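Local coordinates for protein D-alanyl-lipoteichoic acid synthetase (Streptococcus pneumoniae, PDB 3BMA) that probably takes part in the D-alanylation of lipoteichoic acid during cell wall biogenesis, as a membrane-associated DltD-family protein, at residues D140-L151 with L162-E170. The protein carries 1 engineered substitution. Sequence-based numbering, arbitrary orientation.
Sequences DQASQYAATRLL and LVQKLASKE
Ala147 presses its CB onto the last turn of helix 160-167, touching Leu166 CB at 3.8 Å and lying close to Val163 CG1 and Ala167 CB. With alanine at 147 and 167, the segment axes come within 7.8 Å, and their N-to-C directions differ by 128°, nearer antiparallel than parallel. One turn further along, Leu151 extends the apolar contact: its CG lies 3.8 Å from Val163 CG1, the two side chains running past one another in opposite senses, while its CD1 touches Ala167 CB and the aliphatic CG of Gln164, the side chains of Leu151 and Gln164 crossing at about a right angle.

The polar part is concentrated at the C-terminal end of the second helix. Gln144 has CG trans to its backbone N (chi1 -171°) and bends at chi2, which brings NE2 to Ala167 O for a 3.0 Å hydrogen bond; the donor stands slightly off the carbonyl plane. Its CA makes a CA-H...O contact with Leu166 O at 3.4 Å, so the same residue meets two successive carbonyls. Beyond the helix end, Lys169 takes a positive phi (59°) in a Schellman motif, Glu170 N bonding to Lys165 O and, weakly, Lys169 N to Leu166 O; its poorly ordered chain runs beside Gln144, CG to CG 3.7 Å.

Within the first helix, Asp140 is the N-cap, its OD1 accepting from Ser143 N at 3.0 Å, while OD2 forms a salt bridge with Lys287.

These consecutive helices, joined by a short connection and packed at a steep angle, lie at the periphery of the α/β fold, the contact's centre about 23 Å from the chain's. Helix 127-136 packs against Val163 and Leu166, helix 83-90 against Ala146 and Leu150, and helix 274-287 against Ala142, Tyr145 and Ala146.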
# COMPACT_ATOMS: atom_id res chain seq x y z
N ASP C 140 21.49 -0.68 13.49
CA ASP C 140 22.76 -0.89 14.17
C ASP C 140 22.70 -2.03 15.20
O ASP C 140 21.81 -2.88 15.16
CB ASP C 140 23.22 0.42 14.82
CG ASP C 140 22.18 1.04 15.75
OD1 ASP C 140 21.11 0.44 16.00
OD2 ASP C 140 22.44 2.16 16.24
N GLN C 141 23.66 -2.03 16.12
CA GLN C 141 23.74 -3.02 17.20
C GLN C 141 22.67 -2.76 18.27
O GLN C 141 22.19 -3.69 18.91
CB GLN C 141 25.14 -3.01 17.83
CG GLN C 141 25.47 -4.19 18.74
CD GLN C 141 25.51 -5.52 18.02
OE1 GLN C 141 25.98 -5.62 16.88
NE2 GLN C 141 25.03 -6.57 18.69
N ALA C 142 22.31 -1.49 18.45
CA ALA C 142 21.23 -1.11 19.37
C ALA C 142 19.88 -1.66 18.91
O ALA C 142 19.09 -2.12 19.74
CB ALA C 142 21.18 0.40 19.54
N SER C 143 19.62 -1.63 17.61
CA SER C 143 18.37 -2.13 17.04
C SER C 143 18.31 -3.65 17.08
O SER C 143 17.25 -4.22 17.33
CB SER C 143 18.18 -1.63 15.60
OG SER C 143 18.77 -2.51 14.65
N GLN C 144 19.44 -4.30 16.82
CA GLN C 144 19.54 -5.75 16.83
C GLN C 144 19.39 -6.33 18.24
O GLN C 144 18.74 -7.36 18.42
CB GLN C 144 20.87 -6.20 16.20
CG GLN C 144 21.01 -7.71 15.95
CD GLN C 144 21.67 -8.45 17.10
OE1 GLN C 144 22.72 -8.04 17.60
NE2 GLN C 144 21.07 -9.55 17.52
N TYR C 145 19.99 -5.66 19.22
CA TYR C 145 19.92 -6.12 20.60
C TYR C 145 18.52 -5.94 21.20
O TYR C 145 18.01 -6.84 21.87
CB TYR C 145 20.99 -5.44 21.49
CG TYR C 145 20.84 -5.81 22.94
CD1 TYR C 145 21.26 -7.05 23.41
CD2 TYR C 145 20.23 -4.94 23.85
CE1 TYR C 145 21.10 -7.41 24.74
CE2 TYR C 145 20.06 -5.28 25.17
CZ TYR C 145 20.49 -6.51 25.61
OH TYR C 145 20.31 -6.86 26.93
N ALA C 146 17.91 -4.79 20.94
CA ALA C 146 16.59 -4.46 21.51
C ALA C 146 15.48 -5.32 20.93
O ALA C 146 14.49 -5.61 21.61
CB ALA C 146 16.28 -2.98 21.33
N ALA C 147 15.63 -5.71 19.66
CA ALA C 147 14.71 -6.63 19.00
C ALA C 147 14.79 -8.01 19.63
O ALA C 147 13.76 -8.67 19.83
CB ALA C 147 15.01 -6.72 17.52
N THR C 148 16.02 -8.43 19.94
CA THR C 148 16.29 -9.71 20.59
C THR C 148 15.64 -9.76 21.97
O THR C 148 15.00 -10.75 22.31
CB THR C 148 17.82 -9.94 20.72
OG1 THR C 148 18.43 -9.79 19.44
CG2 THR C 148 18.13 -11.33 21.27
N ARG C 149 15.78 -8.67 22.73
CA ARG C 149 15.15 -8.57 24.05
C ARG C 149 13.63 -8.57 23.98
O ARG C 149 12.98 -9.07 24.90
CB ARG C 149 15.65 -7.33 24.79
CG ARG C 149 17.11 -7.41 25.19
CD ARG C 149 17.34 -8.43 26.29
NE ARG C 149 17.21 -7.84 27.61
CZ ARG C 149 17.10 -8.55 28.73
NH1 ARG C 149 17.09 -9.88 28.69
NH2 ARG C 149 16.99 -7.93 29.90
N LEU C 150 13.08 -8.02 22.90
CA LEU C 150 11.63 -8.00 22.69
C LEU C 150 11.05 -9.39 22.43
O LEU C 150 10.01 -9.74 22.97
CB LEU C 150 11.25 -7.05 21.55
CG LEU C 150 10.69 -5.67 21.93
CD1 LEU C 150 10.34 -4.91 20.67
CD2 LEU C 150 9.47 -5.79 22.82
N LEU C 151 11.75 -10.18 21.61
CA LEU C 151 11.34 -11.55 21.30
C LEU C 151 11.53 -12.52 22.46
O LEU C 151 10.91 -13.58 22.50
CB LEU C 151 12.06 -12.06 20.05
CG LEU C 151 11.66 -11.43 18.71
CD1 LEU C 151 12.76 -11.62 17.69
CD2 LEU C 151 10.34 -12.00 18.19
N LEU C 162 8.86 -8.32 11.51
CA LEU C 162 9.69 -7.13 11.43
C LEU C 162 10.73 -7.10 12.55
O LEU C 162 11.87 -6.70 12.33
CB LEU C 162 8.81 -5.87 11.47
CG LEU C 162 7.83 -5.70 10.31
CD1 LEU C 162 6.79 -4.63 10.61
CD2 LEU C 162 8.56 -5.37 9.03
N VAL C 163 10.32 -7.55 13.73
CA VAL C 163 11.20 -7.65 14.90
C VAL C 163 12.26 -8.75 14.72
O VAL C 163 13.43 -8.55 15.04
CB VAL C 163 10.37 -7.84 16.21
CG1 VAL C 163 11.27 -7.90 17.43
CG2 VAL C 163 9.37 -6.70 16.38
N GLN C 164 11.84 -9.91 14.18
CA GLN C 164 12.76 -11.02 13.87
C GLN C 164 13.84 -10.65 12.85
O GLN C 164 14.98 -11.11 12.98
CB GLN C 164 12.00 -12.25 13.37
CG GLN C 164 11.38 -13.12 14.45
CD GLN C 164 10.53 -14.26 13.89
OE1 GLN C 164 9.99 -14.17 12.78
NE2 GLN C 164 10.40 -15.33 14.66
N LYS C 165 13.47 -9.86 11.85
CA LYS C 165 14.41 -9.35 10.84
C LYS C 165 15.49 -8.47 11.47
O LYS C 165 16.66 -8.58 11.14
CB LYS C 165 13.69 -8.57 9.74
CG LYS C 165 13.11 -9.44 8.64
CD LYS C 165 12.73 -8.61 7.41
CE LYS C 165 12.23 -9.51 6.28
NZ LYS C 165 11.98 -8.75 5.02
N LEU C 166 15.07 -7.60 12.38
CA LEU C 166 15.99 -6.74 13.12
C LEU C 166 16.90 -7.53 14.05
O LEU C 166 18.08 -7.22 14.17
CB LEU C 166 15.22 -5.67 13.91
CG LEU C 166 14.52 -4.56 13.13
CD1 LEU C 166 13.99 -3.53 14.11
CD2 LEU C 166 15.46 -3.89 12.15
N ALA C 167 16.34 -8.56 14.69
CA ALA C 167 17.09 -9.44 15.59
C ALA C 167 18.15 -10.27 14.87
O ALA C 167 19.20 -10.56 15.43
CB ALA C 167 16.14 -10.34 16.35
N SER C 168 17.87 -10.65 13.62
CA SER C 168 18.77 -11.50 12.84
C SER C 168 19.73 -10.72 11.94
O SER C 168 20.33 -11.30 11.03
CB SER C 168 17.95 -12.49 12.00
OG SER C 168 17.21 -13.36 12.82
N LYS C 169 19.86 -9.41 12.19
CA LYS C 169 20.68 -8.48 11.38
C LYS C 169 20.26 -8.38 9.90
O LYS C 169 21.03 -7.89 9.06
CB LYS C 169 22.18 -8.79 11.49
CG LYS C 169 22.86 -8.28 12.76
CD LYS C 169 23.30 -6.83 12.64
CE LYS C 169 24.18 -6.42 13.82
NZ LYS C 169 24.72 -5.04 13.66
N GLU C 170 19.04 -8.83 9.59
CA GLU C 170 18.51 -8.76 8.23
C GLU C 170 18.02 -7.36 7.93
O GLU C 170 17.49 -6.67 8.80
CB GLU C 170 17.36 -9.75 8.05
CG GLU C 170 17.77 -11.21 7.96
CD GLU C 170 16.58 -12.14 7.87
OE1 GLU C 170 15.63 -11.84 7.11
OE2 GLU C 170 16.58 -13.18 8.56